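Local coordinates for protein glycoside hydrolase, GH17 family (Formosa sp. Hel1_33_131, PDB 6FCG) that probably hydrolyses internal beta-1,3-linkages of the algal storage glucan laminarin, as an endo-acting family 17 glycoside hydrolase of a marine bacterium, at residues E70-M75 against I103-N108; I77-N82 against A111-Y116; L134-E139 against S177-P182; M171-A176 against P221-E226; K268-A273 against E326-I331. One frame throughout, in Å; residues are numbered along the deposited sequence.

Interaction 1 (E70-M75 against I103-N108)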
# COMPACT_ATOMS: atom_id res chain seq x y z
N GLU A 70 2.57 47.53 -9.87
CA GLU A 70 2.56 46.34 -9.00
C GLU A 70 3.91 46.04 -8.34
O GLU A 70 4.00 45.80 -7.13
CB GLU A 70 2.04 45.12 -9.76
CG GLU A 70 0.56 45.18 -10.07
CD GLU A 70 0.06 44.07 -11.02
OE1 GLU A 70 0.80 43.61 -11.91
OE2 GLU A 70 -1.10 43.66 -10.88
N LEU A 71 4.98 46.14 -9.11
CA LEU A 71 6.32 45.96 -8.57
C LEU A 71 6.69 46.99 -7.50
O LEU A 71 7.37 46.65 -6.54
CB LEU A 71 7.36 45.95 -9.68
CG LEU A 71 7.19 44.83 -10.73
CD1 LEU A 71 8.06 45.12 -11.94
CD2 LEU A 71 7.49 43.46 -10.14
N LYS A 72 6.22 48.23 -7.65
CA LYS A 72 6.48 49.26 -6.66
C LYS A 72 5.81 48.96 -5.33
O LYS A 72 6.41 49.17 -4.29
CB LYS A 72 6.03 50.64 -7.16
CG LYS A 72 6.93 51.23 -8.22
CD LYS A 72 6.29 52.39 -8.95
CE LYS A 72 6.33 53.67 -8.13
NZ LYS A 72 5.98 54.81 -9.02
N GLU A 73 4.59 48.45 -5.39
CA GLU A 73 3.92 47.93 -4.20
C GLU A 73 4.85 46.97 -3.43
O GLU A 73 5.07 47.15 -2.23
CB GLU A 73 2.60 47.23 -4.58
CG GLU A 73 1.47 48.16 -5.01
CD GLU A 73 0.21 47.44 -5.50
OE1 GLU A 73 0.30 46.30 -6.01
OE2 GLU A 73 -0.90 48.00 -5.34
N ASP A 74 5.44 46.00 -4.14
CA ASP A 74 6.34 45.01 -3.51
C ASP A 74 7.58 45.64 -2.93
O ASP A 74 8.00 45.32 -1.82
CB ASP A 74 6.75 43.93 -4.52
CG ASP A 74 5.60 43.06 -4.96
OD1 ASP A 74 4.49 43.22 -4.42
OD2 ASP A 74 5.77 42.22 -5.88
N MET A 75 8.18 46.53 -3.70
CA MET A 75 9.38 47.20 -3.26
C MET A 75 9.12 47.96 -1.97
O MET A 75 9.97 47.93 -1.07
CB MET A 75 9.91 48.15 -4.33
CG MET A 75 10.43 47.52 -5.62
SD MET A 75 11.67 46.24 -5.46
CE MET A 75 10.64 44.75 -5.50
N ILE A 103 12.31 50.51 -9.17
CA ILE A 103 13.19 51.00 -8.13
C ILE A 103 13.63 52.41 -8.48
O ILE A 103 13.65 53.28 -7.61
CB ILE A 103 14.41 50.07 -7.91
CG1 ILE A 103 13.93 48.71 -7.35
CG2 ILE A 103 15.43 50.69 -6.96
CD1 ILE A 103 14.99 47.65 -7.25
N ARG A 104 13.96 52.65 -9.76
CA ARG A 104 14.37 53.99 -10.19
C ARG A 104 13.27 55.02 -9.92
O ARG A 104 13.56 56.06 -9.31
CB ARG A 104 14.78 54.04 -11.64
CG ARG A 104 15.23 55.44 -12.05
CD ARG A 104 15.70 55.55 -13.49
NE ARG A 104 17.03 55.04 -13.91
CZ ARG A 104 18.15 54.84 -13.18
NH1 ARG A 104 18.24 55.04 -11.84
NH2 ARG A 104 19.21 54.38 -13.85
N GLU A 105 12.03 54.72 -10.29
CA GLU A 105 10.92 55.62 -9.96
C GLU A 105 10.82 55.91 -8.47
O GLU A 105 10.65 57.07 -8.07
CB GLU A 105 9.58 55.10 -10.47
CG GLU A 105 9.37 55.31 -11.96
CD GLU A 105 7.96 54.92 -12.41
OE1 GLU A 105 7.81 54.53 -13.59
OE2 GLU A 105 7.01 55.01 -11.60
N LEU A 106 10.92 54.88 -7.63
CA LEU A 106 10.84 55.08 -6.18
C LEU A 106 12.00 55.89 -5.60
O LEU A 106 11.81 56.60 -4.63
CB LEU A 106 10.75 53.77 -5.41
CG LEU A 106 9.55 52.87 -5.63
CD1 LEU A 106 9.88 51.44 -5.29
CD2 LEU A 106 8.32 53.30 -4.83
N LYS A 107 13.19 55.78 -6.18
CA LYS A 107 14.33 56.59 -5.76
C LYS A 107 14.18 58.08 -6.18
O LYS A 107 14.67 58.96 -5.48
CB LYS A 107 15.67 56.02 -6.28
CG LYS A 107 15.95 54.62 -5.77
CD LYS A 107 17.33 54.06 -6.07
CE LYS A 107 18.48 55.02 -6.08
NZ LYS A 107 19.74 54.25 -6.03
N ASN A 108 13.51 58.35 -7.30
CA ASN A 108 13.18 59.72 -7.68
C ASN A 108 12.09 60.32 -6.80
O ASN A 108 12.15 61.51 -6.52
CB ASN A 108 12.72 59.80 -9.13
CG ASN A 108 13.79 59.34 -10.12
OD1 ASN A 108 14.96 59.40 -9.83
ND2 ASN A 108 13.37 58.92 -11.32
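Two successive outer helices of the TIM barrel, 68-80 and 95-109, cross here at 64° with their local axes 10.0 Å apart, and strand 83-87 joins them in the chain. Three side chains of 103-108 meet two of 70-75. Lys72 slides past Leu106 in the opposite direction: its CG lies against Leu106 CG, and further out its CE passes Leu106 CD2 at 3.9 Å. Part of the aliphatic chain thus packs on the leucine, while the bend of the chain at chi3 (78°) brings the ammonium to Glu105. Lysine and glutamate cross at about a right angle, and Lys72 NZ forms a salt bridge with Glu105 OE2 at 2.8 Å, using the anti lone pair of that oxygen, the one turned away from OE1. A second carboxylate, Glu109, pairs with the same ammonium, which is therefore held between two acids of helix 95-109. One turn on from Lys72, Met75 points toward the other helix and crosses both Leu106 and Ile103 roughly at right angles. Its CB meets Leu106 CD1; of the two leucine methyls, CD2 faces the lysine, while CD1 makes its closest approach to the methionine. Ile103 starts out pointing away but swings its longer branch back, and Met75 SD rests 3.8 Å from Ile103 CG1 and 4.0 Å from Ile103 CD1.

Interaction 2 (I77-N82 against A111-Y116)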
# COMPACT_ATOMS: atom_id res chain seq x y z
N ILE A 77 6.83 47.36 0.34
CA ILE A 77 6.70 46.32 1.37
C ILE A 77 8.05 45.76 1.84
O ILE A 77 8.30 45.62 3.05
CB ILE A 77 5.80 45.16 0.88
CG1 ILE A 77 4.37 45.62 0.73
CG2 ILE A 77 5.85 43.96 1.84
CD1 ILE A 77 3.55 44.79 -0.22
N LEU A 78 8.92 45.42 0.90
CA LEU A 78 10.20 44.85 1.26
C LEU A 78 11.05 45.87 1.97
O LEU A 78 11.80 45.54 2.90
CB LEU A 78 10.93 44.32 0.02
CG LEU A 78 10.27 43.15 -0.70
CD1 LEU A 78 11.14 42.70 -1.86
CD2 LEU A 78 10.01 41.99 0.24
N HIS A 79 11.03 47.10 1.47
CA HIS A 79 11.83 48.18 2.04
C HIS A 79 11.42 48.47 3.47
O HIS A 79 12.28 48.69 4.34
CB HIS A 79 11.72 49.44 1.18
CG HIS A 79 12.53 50.58 1.70
ND1 HIS A 79 13.85 50.77 1.34
CD2 HIS A 79 12.24 51.53 2.61
CE1 HIS A 79 14.33 51.82 1.98
NE2 HIS A 79 13.37 52.29 2.77
N ALA A 80 10.12 48.43 3.73
CA ALA A 80 9.58 48.62 5.08
C ALA A 80 10.10 47.58 6.07
O ALA A 80 10.31 47.89 7.23
CB ALA A 80 8.06 48.58 5.04
N MET A 81 10.33 46.36 5.58
CA MET A 81 10.92 45.23 6.31
C MET A 81 12.44 45.24 6.49
O MET A 81 12.97 44.29 7.03
CB MET A 81 10.69 43.97 5.51
CG MET A 81 9.52 43.12 5.88
SD MET A 81 9.58 41.67 4.79
CE MET A 81 10.94 40.78 5.56
N ASN A 82 13.14 46.28 6.04
CA ASN A 82 14.62 46.32 6.04
C ASN A 82 15.33 45.48 5.00
O ASN A 82 16.54 45.27 5.09
CB ASN A 82 15.24 46.02 7.40
CG ASN A 82 14.93 47.06 8.41
OD1 ASN A 82 15.30 48.22 8.23
ND2 ASN A 82 14.24 46.68 9.48
N ALA A 111 14.28 60.40 -1.91
CA ALA A 111 15.71 60.39 -1.93
C ALA A 111 16.35 59.41 -0.92
O ALA A 111 17.49 59.02 -1.10
CB ALA A 111 16.23 61.80 -1.74
N ASN A 112 15.63 59.02 0.12
CA ASN A 112 16.12 57.98 1.08
C ASN A 112 15.82 56.53 0.74
O ASN A 112 16.30 55.63 1.42
CB ASN A 112 15.63 58.25 2.50
CG ASN A 112 16.20 59.51 3.07
OD1 ASN A 112 15.46 60.28 3.67
ND2 ASN A 112 17.48 59.79 2.83
N PHE A 113 15.01 56.31 -0.29
CA PHE A 113 14.73 54.95 -0.73
C PHE A 113 16.01 54.34 -1.29
O PHE A 113 16.70 54.98 -2.08
CB PHE A 113 13.60 54.89 -1.78
CG PHE A 113 13.10 53.49 -2.03
CD1 PHE A 113 12.12 52.94 -1.22
CD2 PHE A 113 13.66 52.71 -3.04
CE1 PHE A 113 11.68 51.64 -1.43
CE2 PHE A 113 13.22 51.42 -3.26
CZ PHE A 113 12.23 50.89 -2.46
N GLU A 114 16.25 53.09 -0.91
CA GLU A 114 17.50 52.39 -1.19
C GLU A 114 17.14 50.91 -1.44
O GLU A 114 16.52 50.27 -0.59
CB GLU A 114 18.41 52.56 0.02
CG GLU A 114 19.88 52.24 -0.18
CD GLU A 114 20.69 52.27 1.13
OE1 GLU A 114 20.11 52.18 2.26
OE2 GLU A 114 21.94 52.38 1.04
N MET A 115 17.39 50.41 -2.65
CA MET A 115 17.22 48.99 -2.96
C MET A 115 18.26 48.64 -3.98
O MET A 115 18.39 49.33 -4.99
CB MET A 115 15.82 48.68 -3.52
CG MET A 115 15.50 47.19 -3.62
SD MET A 115 15.36 46.35 -2.02
CE MET A 115 13.82 47.02 -1.43
N TYR A 116 18.99 47.55 -3.74
CA TYR A 116 20.01 47.06 -4.67
C TYR A 116 19.62 45.73 -5.26
O TYR A 116 18.71 45.06 -4.78
CB TYR A 116 21.32 46.92 -3.94
CG TYR A 116 21.73 48.23 -3.33
CD1 TYR A 116 22.21 49.26 -4.12
CD2 TYR A 116 21.59 48.45 -1.97
CE1 TYR A 116 22.57 50.47 -3.57
CE2 TYR A 116 21.96 49.66 -1.41
CZ TYR A 116 22.46 50.66 -2.20
OH TYR A 116 22.81 51.85 -1.62
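The last turn of helix 68-80 runs beside the irregular chain of 111-116, closest between the CA atoms of His79 and Met115 at 7.4 Å, and ends in a Schellman motif with Asn82 at positive phi. His79 carries the contact. Its CG stands anti to the backbone N (chi1 -179°), which throws the imidazole out toward the facing chain. There it forms an offset stack with Phe113, the planes tilted by 28° and the centroids 4.4 Å apart. Phe113 CD1 lies over the centre of the imidazole, and Phe113 CE1 reaches back to His79 CG and CB at 3.4 Å. The ring edge does different work: His79 ND1 gives a weak, bent hydrogen bond (3.3 Å) to Glu114 O, which lies near the imidazole plane. Nearer the helix backbone, Met115, bent at chi2 and chi3, brings its CE to 4.1 Å from His79 CB and to 4.2 Å from Leu78 CB. An alanine at His79 would probably loosen the loop against the helix, since both the stack on Phe113 and the bond to Glu114 O would go. This is the alpha-beta side of a TIM barrel, where the chain that leaves helix 95-109 for strand 116-121 is laid against the end of the preceding outer helix.

Interaction 3 (L134-E139 against S177-P182)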
# COMPACT_ATOMS: atom_id res chain seq x y z
N LEU A 134 18.78 17.14 -25.78
CA LEU A 134 19.65 17.96 -24.95
C LEU A 134 21.10 17.51 -25.06
O LEU A 134 21.38 16.32 -25.24
CB LEU A 134 19.26 17.85 -23.48
CG LEU A 134 17.87 18.32 -23.08
CD1 LEU A 134 17.64 18.07 -21.60
CD2 LEU A 134 17.66 19.77 -23.37
N ASN A 135 22.02 18.48 -25.00
CA ASN A 135 23.45 18.19 -24.93
C ASN A 135 24.04 19.05 -23.82
O ASN A 135 24.23 20.25 -23.99
CB ASN A 135 24.13 18.47 -26.26
CG ASN A 135 25.59 18.04 -26.29
OD1 ASN A 135 26.18 17.65 -25.28
ND2 ASN A 135 26.18 18.17 -27.44
N HIS A 136 24.36 18.40 -22.70
CA HIS A 136 24.90 19.08 -21.54
C HIS A 136 26.38 19.41 -21.66
O HIS A 136 26.96 19.99 -20.74
CB HIS A 136 24.66 18.25 -20.29
CG HIS A 136 23.22 18.02 -19.99
ND1 HIS A 136 22.39 19.01 -19.54
CD2 HIS A 136 22.46 16.90 -20.06
CE1 HIS A 136 21.18 18.53 -19.37
NE2 HIS A 136 21.19 17.24 -19.67
N HIS A 137 27.01 19.02 -22.77
CA HIS A 137 28.39 19.40 -23.05
C HIS A 137 28.51 20.50 -24.08
O HIS A 137 29.60 20.85 -24.45
CB HIS A 137 29.21 18.16 -23.43
CG HIS A 137 29.25 17.15 -22.33
ND1 HIS A 137 30.16 17.19 -21.29
CD2 HIS A 137 28.41 16.12 -22.06
CE1 HIS A 137 29.90 16.19 -20.45
NE2 HIS A 137 28.84 15.54 -20.89
N GLU A 138 27.38 21.04 -24.55
CA GLU A 138 27.37 22.24 -25.40
C GLU A 138 26.41 23.24 -24.76
O GLU A 138 25.56 22.91 -23.93
CB GLU A 138 27.02 21.99 -26.91
N GLU A 139 26.57 24.48 -25.17
CA GLU A 139 25.92 25.59 -24.57
C GLU A 139 24.76 26.03 -25.52
O GLU A 139 24.74 25.70 -26.70
CB GLU A 139 27.02 26.63 -24.33
CG GLU A 139 26.95 27.80 -25.28
CD GLU A 139 27.81 29.03 -24.84
OE1 GLU A 139 27.90 29.41 -23.65
OE2 GLU A 139 28.47 29.62 -25.73
N SER A 177 16.92 19.49 -17.05
CA SER A 177 16.38 20.28 -18.16
C SER A 177 17.37 21.19 -18.84
O SER A 177 17.10 21.57 -19.98
CB SER A 177 15.19 21.13 -17.70
OG SER A 177 14.03 20.34 -17.74
N TYR A 178 18.46 21.58 -18.18
CA TYR A 178 19.30 22.65 -18.74
C TYR A 178 20.77 22.74 -18.33
O TYR A 178 21.46 23.64 -18.80
CB TYR A 178 18.66 24.02 -18.43
CG TYR A 178 18.65 24.39 -16.94
CD1 TYR A 178 17.70 23.85 -16.05
CD2 TYR A 178 19.59 25.27 -16.43
CE1 TYR A 178 17.71 24.20 -14.70
CE2 TYR A 178 19.60 25.62 -15.09
CZ TYR A 178 18.67 25.09 -14.23
OH TYR A 178 18.71 25.47 -12.92
N PHE A 179 21.26 21.83 -17.50
CA PHE A 179 22.55 22.06 -16.88
C PHE A 179 23.69 22.08 -17.89
O PHE A 179 23.62 21.46 -18.95
CB PHE A 179 22.83 21.09 -15.72
CG PHE A 179 23.31 19.72 -16.13
CD1 PHE A 179 24.67 19.47 -16.28
CD2 PHE A 179 22.43 18.65 -16.21
CE1 PHE A 179 25.13 18.20 -16.62
CE2 PHE A 179 22.88 17.37 -16.53
CZ PHE A 179 24.23 17.15 -16.74
N VAL A 180 24.74 22.78 -17.52
CA VAL A 180 25.93 22.93 -18.34
C VAL A 180 27.17 22.52 -17.52
O VAL A 180 27.12 22.34 -16.28
CB VAL A 180 26.05 24.39 -18.88
CG1 VAL A 180 24.89 24.67 -19.79
CG2 VAL A 180 26.16 25.44 -17.75
N GLN A 181 28.28 22.40 -18.23
CA GLN A 181 29.56 22.13 -17.60
C GLN A 181 30.13 23.44 -17.03
O GLN A 181 29.79 24.52 -17.49
CB GLN A 181 30.53 21.51 -18.61
CG GLN A 181 30.03 20.22 -19.21
CD GLN A 181 29.81 19.18 -18.15
OE1 GLN A 181 28.69 18.91 -17.87
NE2 GLN A 181 30.87 18.67 -17.47
N PRO A 182 31.02 23.35 -16.03
CA PRO A 182 31.59 24.56 -15.48
C PRO A 182 32.38 25.41 -16.49
O PRO A 182 32.47 26.60 -16.29
CB PRO A 182 32.48 24.05 -14.34
CG PRO A 182 32.66 22.59 -14.58
CD PRO A 182 31.42 22.15 -15.28
O HOH W 1 27.93 22.63 -21.19
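Two beta-alpha loops meet here, one leading into helix 143-156 and the other from strand 161-168 into helix 182-197, with His136 laid flat on Phe179. The rings form an offset stack, centroids 3.7 Å apart and planes only 8° from parallel, and His136 CB also sits over the phenyl face. The same imidazole donates from ND1 to the backbone Phe179 O (2.8 Å, N-H...O angle 164°); that oxygen lies in the imidazole plane, although the donor stands above the carbonyl plane. Stack and bond together fix the ring rotation. His136 occupies a type I beta turn from Asn135 to Glu138, which an Asx turn reinforces through Asn135 OD1 and His137 N. A leucine at His136 would probably weaken the joint, losing the bond to Phe179 O and the flat ring contact. A water bridges His136 O and Gln181 N at the N-cap of helix 182-197. Gln181 CG packs against His136 O at 3.4 Å and His137 ND1 at 3.7 Å, while Leu134 O bonds to Ser283 OG of a second subunit.

Interaction 4 (M171-A176 against P221-E226)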
# COMPACT_ATOMS: atom_id res chain seq x y z
N MET A 171 25.03 24.34 -13.08
CA MET A 171 26.06 23.30 -13.08
C MET A 171 25.66 22.04 -12.32
O MET A 171 26.30 21.00 -12.47
CB MET A 171 27.37 23.81 -12.45
CG MET A 171 28.04 24.92 -13.25
SD MET A 171 29.57 25.55 -12.51
CE MET A 171 28.88 26.36 -11.07
N VAL A 172 24.60 22.11 -11.54
CA VAL A 172 24.22 20.94 -10.74
C VAL A 172 23.69 19.81 -11.66
O VAL A 172 22.82 20.04 -12.51
CB VAL A 172 23.20 21.33 -9.63
CG1 VAL A 172 21.76 21.43 -10.15
CG2 VAL A 172 23.27 20.35 -8.48
N LYS A 173 24.21 18.60 -11.47
CA LYS A 173 23.99 17.50 -12.43
C LYS A 173 22.55 16.95 -12.45
O LYS A 173 22.17 16.31 -13.40
CB LYS A 173 24.93 16.35 -12.15
CG LYS A 173 26.42 16.71 -12.10
CD LYS A 173 26.98 17.20 -13.41
CE LYS A 173 28.49 17.32 -13.33
NZ LYS A 173 28.97 18.13 -14.48
N TRP A 174 21.78 17.23 -11.40
CA TRP A 174 20.37 16.89 -11.36
C TRP A 174 19.41 17.90 -12.01
O TRP A 174 18.24 17.62 -12.13
CB TRP A 174 19.90 16.55 -9.92
CG TRP A 174 20.25 17.52 -8.77
CD1 TRP A 174 21.16 17.29 -7.78
CD2 TRP A 174 19.65 18.81 -8.49
NE1 TRP A 174 21.18 18.37 -6.90
CE2 TRP A 174 20.26 19.30 -7.30
CE3 TRP A 174 18.66 19.60 -9.12
CZ2 TRP A 174 19.92 20.51 -6.77
CZ3 TRP A 174 18.32 20.81 -8.59
CH2 TRP A 174 18.96 21.26 -7.43
N ALA A 175 19.90 19.05 -12.44
CA ALA A 175 19.06 19.99 -13.17
C ALA A 175 18.97 19.54 -14.64
O ALA A 175 19.47 20.21 -15.57
CB ALA A 175 19.61 21.41 -13.05
N ALA A 176 18.22 18.45 -14.83
CA ALA A 176 18.18 17.70 -16.08
C ALA A 176 17.74 18.50 -17.28
O ALA A 176 18.12 18.22 -18.40
CB ALA A 176 17.29 16.48 -15.94
N PRO A 221 32.70 14.35 -5.18
CA PRO A 221 33.95 14.83 -5.81
C PRO A 221 34.02 14.74 -7.35
O PRO A 221 34.95 15.25 -7.96
CB PRO A 221 35.05 13.98 -5.14
CG PRO A 221 34.33 12.78 -4.64
CD PRO A 221 32.95 13.24 -4.24
N GLN A 222 33.05 14.09 -7.95
CA GLN A 222 32.83 14.16 -9.40
C GLN A 222 32.91 15.58 -9.94
O GLN A 222 33.34 15.80 -11.08
CB GLN A 222 31.45 13.58 -9.69
CG GLN A 222 31.07 13.52 -11.14
CD GLN A 222 29.61 13.13 -11.35
OE1 GLN A 222 29.07 12.30 -10.60
NE2 GLN A 222 29.00 13.64 -12.41
N TYR A 223 32.43 16.53 -9.15
CA TYR A 223 32.46 17.96 -9.52
C TYR A 223 33.88 18.56 -9.48
O TYR A 223 34.13 19.56 -10.17
CB TYR A 223 31.53 18.78 -8.61
CG TYR A 223 30.04 18.57 -8.78
CD1 TYR A 223 29.32 19.31 -9.69
CD2 TYR A 223 29.34 17.63 -8.00
CE1 TYR A 223 27.95 19.12 -9.85
CE2 TYR A 223 27.98 17.46 -8.13
CZ TYR A 223 27.28 18.20 -9.05
OH TYR A 223 25.94 18.03 -9.19
N HIS A 224 34.82 17.95 -8.75
CA HIS A 224 36.18 18.51 -8.60
C HIS A 224 37.05 18.42 -9.85
O HIS A 224 38.01 17.66 -9.87
CB HIS A 224 36.93 17.84 -7.44
CG HIS A 224 36.24 17.97 -6.13
ND1 HIS A 224 36.57 17.18 -5.04
CD2 HIS A 224 35.21 18.75 -5.74
CE1 HIS A 224 35.79 17.50 -4.03
NE2 HIS A 224 34.95 18.45 -4.42
N VAL A 225 36.75 19.23 -10.85
CA VAL A 225 37.46 19.23 -12.13
C VAL A 225 38.23 20.55 -12.27
O VAL A 225 37.97 21.54 -11.55
CB VAL A 225 36.52 18.94 -13.34
CG1 VAL A 225 35.76 17.63 -13.13
CG2 VAL A 225 35.50 20.05 -13.59
N GLU A 226 39.21 20.56 -13.16
CA GLU A 226 40.01 21.75 -13.41
C GLU A 226 39.16 23.01 -13.69
O GLU A 226 39.42 24.06 -13.09
CB GLU A 226 40.98 21.43 -14.56
CG GLU A 226 41.79 22.58 -15.23
CD GLU A 226 43.28 22.65 -14.88
OE1 GLU A 226 43.79 21.82 -14.10
OE2 GLU A 226 43.94 23.58 -15.40
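Tyr223 reaches, hydroxyl end foremost, to the side chain of Lys173, and the two overlap at their ends. Lys173 CG lies 3.2 Å from Tyr223 OH and 3.5 Å from Tyr223 CZ, oblique to the ring at its hydroxyl end. A bend at chi2 (-65°) then carries the lysine chain back along the tyrosine, bringing Lys173 CE to 4.0 Å from Tyr223 CE1. That same CE is approached by the amide of Gln222, whose NE2 stands 3.8 Å from it. The bond that fastens the pair is to the backbone: Lys173 N donates to Tyr223 OH at 2.9 Å, almost straight at 175°. Lys173 is the second residue of a type I beta turn from Val172 to Ala175, closed by Ala175 N to Val172 O, so the phenol engages an N-H that the turn itself does not use. Met171 O lies at the ring edge, 3.6 Å from Tyr223 CE1, and Val172 CG2 runs beside the hydroxyl. The side chain of Gln222 is about 5 Å from a bound calcium ion and packs on Pro221 of a second subunit. The turn follows strand 161-168, and the 3-10 segment lies between helices 214-218 and 226-234, in the connection after strand 206-212, on the beta-alpha side of the TIM barrel, where enzymes of this fold carry their active sites.

Interaction 5 (K268-A273 against E326-I331)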
# COMPACT_ATOMS: atom_id res chain seq x y z
N LYS A 268 9.41 21.74 22.25
CA LYS A 268 10.84 21.45 22.30
C LYS A 268 11.27 20.50 21.21
O LYS A 268 12.33 20.69 20.62
CB LYS A 268 11.28 20.93 23.70
CG LYS A 268 11.68 22.13 24.57
CD LYS A 268 11.77 21.92 26.07
CE LYS A 268 12.24 23.21 26.77
NZ LYS A 268 11.41 23.54 27.96
N ARG A 269 10.43 19.51 20.93
CA ARG A 269 10.68 18.59 19.82
C ARG A 269 10.84 19.30 18.46
O ARG A 269 11.75 18.95 17.69
CB ARG A 269 9.56 17.55 19.74
CG ARG A 269 9.75 16.47 20.78
CD ARG A 269 8.49 16.06 21.55
NE ARG A 269 7.64 15.14 20.87
CZ ARG A 269 6.33 14.99 21.09
NH1 ARG A 269 5.63 15.67 22.02
NH2 ARG A 269 5.73 14.11 20.34
N ILE A 270 9.97 20.26 18.18
CA ILE A 270 10.08 21.05 16.96
C ILE A 270 11.37 21.89 16.97
O ILE A 270 12.11 21.86 15.99
CB ILE A 270 8.80 21.90 16.72
CG1 ILE A 270 7.66 20.96 16.33
CG2 ILE A 270 9.02 22.92 15.61
CD1 ILE A 270 6.31 21.63 16.19
N ASP A 271 11.64 22.62 18.06
CA ASP A 271 12.87 23.41 18.18
C ASP A 271 14.14 22.60 17.89
O ASP A 271 14.99 23.04 17.13
CB ASP A 271 12.98 24.06 19.57
CG ASP A 271 12.05 25.27 19.75
OD1 ASP A 271 11.68 25.92 18.75
OD2 ASP A 271 11.72 25.60 20.93
N ILE A 272 14.24 21.43 18.50
CA ILE A 272 15.42 20.56 18.35
C ILE A 272 15.54 20.07 16.93
O ILE A 272 16.64 20.03 16.38
CB ILE A 272 15.35 19.34 19.32
CG1 ILE A 272 15.67 19.79 20.73
CG2 ILE A 272 16.31 18.21 18.95
CD1 ILE A 272 15.12 18.87 21.79
N ALA A 273 14.42 19.67 16.35
CA ALA A 273 14.43 19.13 14.99
C ALA A 273 14.80 20.23 13.98
O ALA A 273 15.62 19.98 13.09
CB ALA A 273 13.08 18.54 14.65
N GLU A 326 3.66 27.19 8.34
CA GLU A 326 4.17 28.54 8.59
C GLU A 326 5.03 28.68 9.83
O GLU A 326 5.88 29.60 9.91
CB GLU A 326 3.04 29.54 8.66
CG GLU A 326 2.33 29.72 7.33
CD GLU A 326 1.24 30.78 7.34
OE1 GLU A 326 1.22 31.65 8.25
OE2 GLU A 326 0.40 30.76 6.42
N TYR A 327 4.83 27.78 10.80
CA TYR A 327 5.59 27.82 12.05
C TYR A 327 7.02 27.35 11.82
O TYR A 327 7.98 28.00 12.24
CB TYR A 327 4.89 26.96 13.12
CG TYR A 327 5.51 26.97 14.50
CD1 TYR A 327 5.71 28.17 15.18
CD2 TYR A 327 5.84 25.79 15.15
CE1 TYR A 327 6.25 28.20 16.47
CE2 TYR A 327 6.37 25.81 16.44
CZ TYR A 327 6.57 27.01 17.09
OH TYR A 327 7.10 27.01 18.34
N LYS A 328 7.17 26.21 11.17
CA LYS A 328 8.51 25.71 10.90
C LYS A 328 9.24 26.62 9.93
O LYS A 328 10.45 26.73 10.04
CB LYS A 328 8.48 24.27 10.37
CG LYS A 328 8.03 23.29 11.42
CD LYS A 328 8.40 21.89 11.01
CE LYS A 328 7.20 20.96 10.84
NZ LYS A 328 6.50 20.40 11.96
N GLU A 329 8.52 27.25 9.00
CA GLU A 329 9.12 28.23 8.10
C GLU A 329 9.72 29.40 8.88
O GLU A 329 10.85 29.83 8.61
CB GLU A 329 8.10 28.78 7.09
CG GLU A 329 8.69 29.86 6.19
CD GLU A 329 7.66 30.55 5.34
OE1 GLU A 329 8.00 30.67 4.18
OE2 GLU A 329 6.55 30.98 5.81
N ALA A 330 8.95 29.91 9.83
CA ALA A 330 9.43 31.00 10.68
C ALA A 330 10.67 30.60 11.48
O ALA A 330 11.64 31.36 11.55
CB ALA A 330 8.32 31.46 11.61
N ILE A 331 10.64 29.41 12.07
CA ILE A 331 11.81 28.93 12.81
C ILE A 331 13.05 28.85 11.90
O ILE A 331 14.13 29.31 12.26
CB ILE A 331 11.54 27.58 13.48
CG1 ILE A 331 10.53 27.76 14.61
CG2 ILE A 331 12.84 26.99 14.03
CD1 ILE A 331 9.92 26.46 15.09
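Ile270 points from its CB toward helix 326-342 and divides there into two branches. CG2, anti to the backbone N, is the one that reaches furthest into the contact: it meets Ile331 CD1 at 3.7 Å and Tyr327 CE2 at 4.0 Å, and Lys328 CG stands a little further off. CG1 takes the position anti to the carbonyl carbon (chi1 -71°) and leads to CD1, the tip, which comes to 4.2 Å from the same Tyr327 CE2. The phenol ring is met obliquely by Ile270, while Ile331 CD1 lies over one of its faces toward the rim, so Tyr327 and Ile331 together receive Ile270. Asp271 adds a single loose approach, OD1 at 4.1 Å from Ile331 CD1. Lys328 NZ hydrogen-bonds to Glu418 O, and Ile270 also packs on Leu415 of another subunit. The long helix 266-294 precedes strand 301-305 and helix 326-342 follows it; segments 268-273 and 326-331 of these helices cross at 47°, with axes 10.8 Å apart, as neighbours on the outside of the barrel.

In the fold
The five contacts fall into two close pairs and one that stands alone. Interactions 1 and 2 share helix 68-80, and their centres lie about 9 Å apart; their segments alternate along the chain, and they touch directly, Ile103 and Leu106 of interaction 1 packing on Met115 and Phe113 of interaction 2. Interactions 3 and 4, centres about 11 Å apart, also touch and alternate. Interaction 4 lies across the chain's centre from interactions 1 and 2. Interaction 5, last in sequence, is about 29 to 38 Å from the other centres. Interactions 1, 2 and 5 thus pack elements round the outside of the barrel, 3 and 4 join its beta-alpha loops, and 3, 4 and 5 all lie beside other subunits.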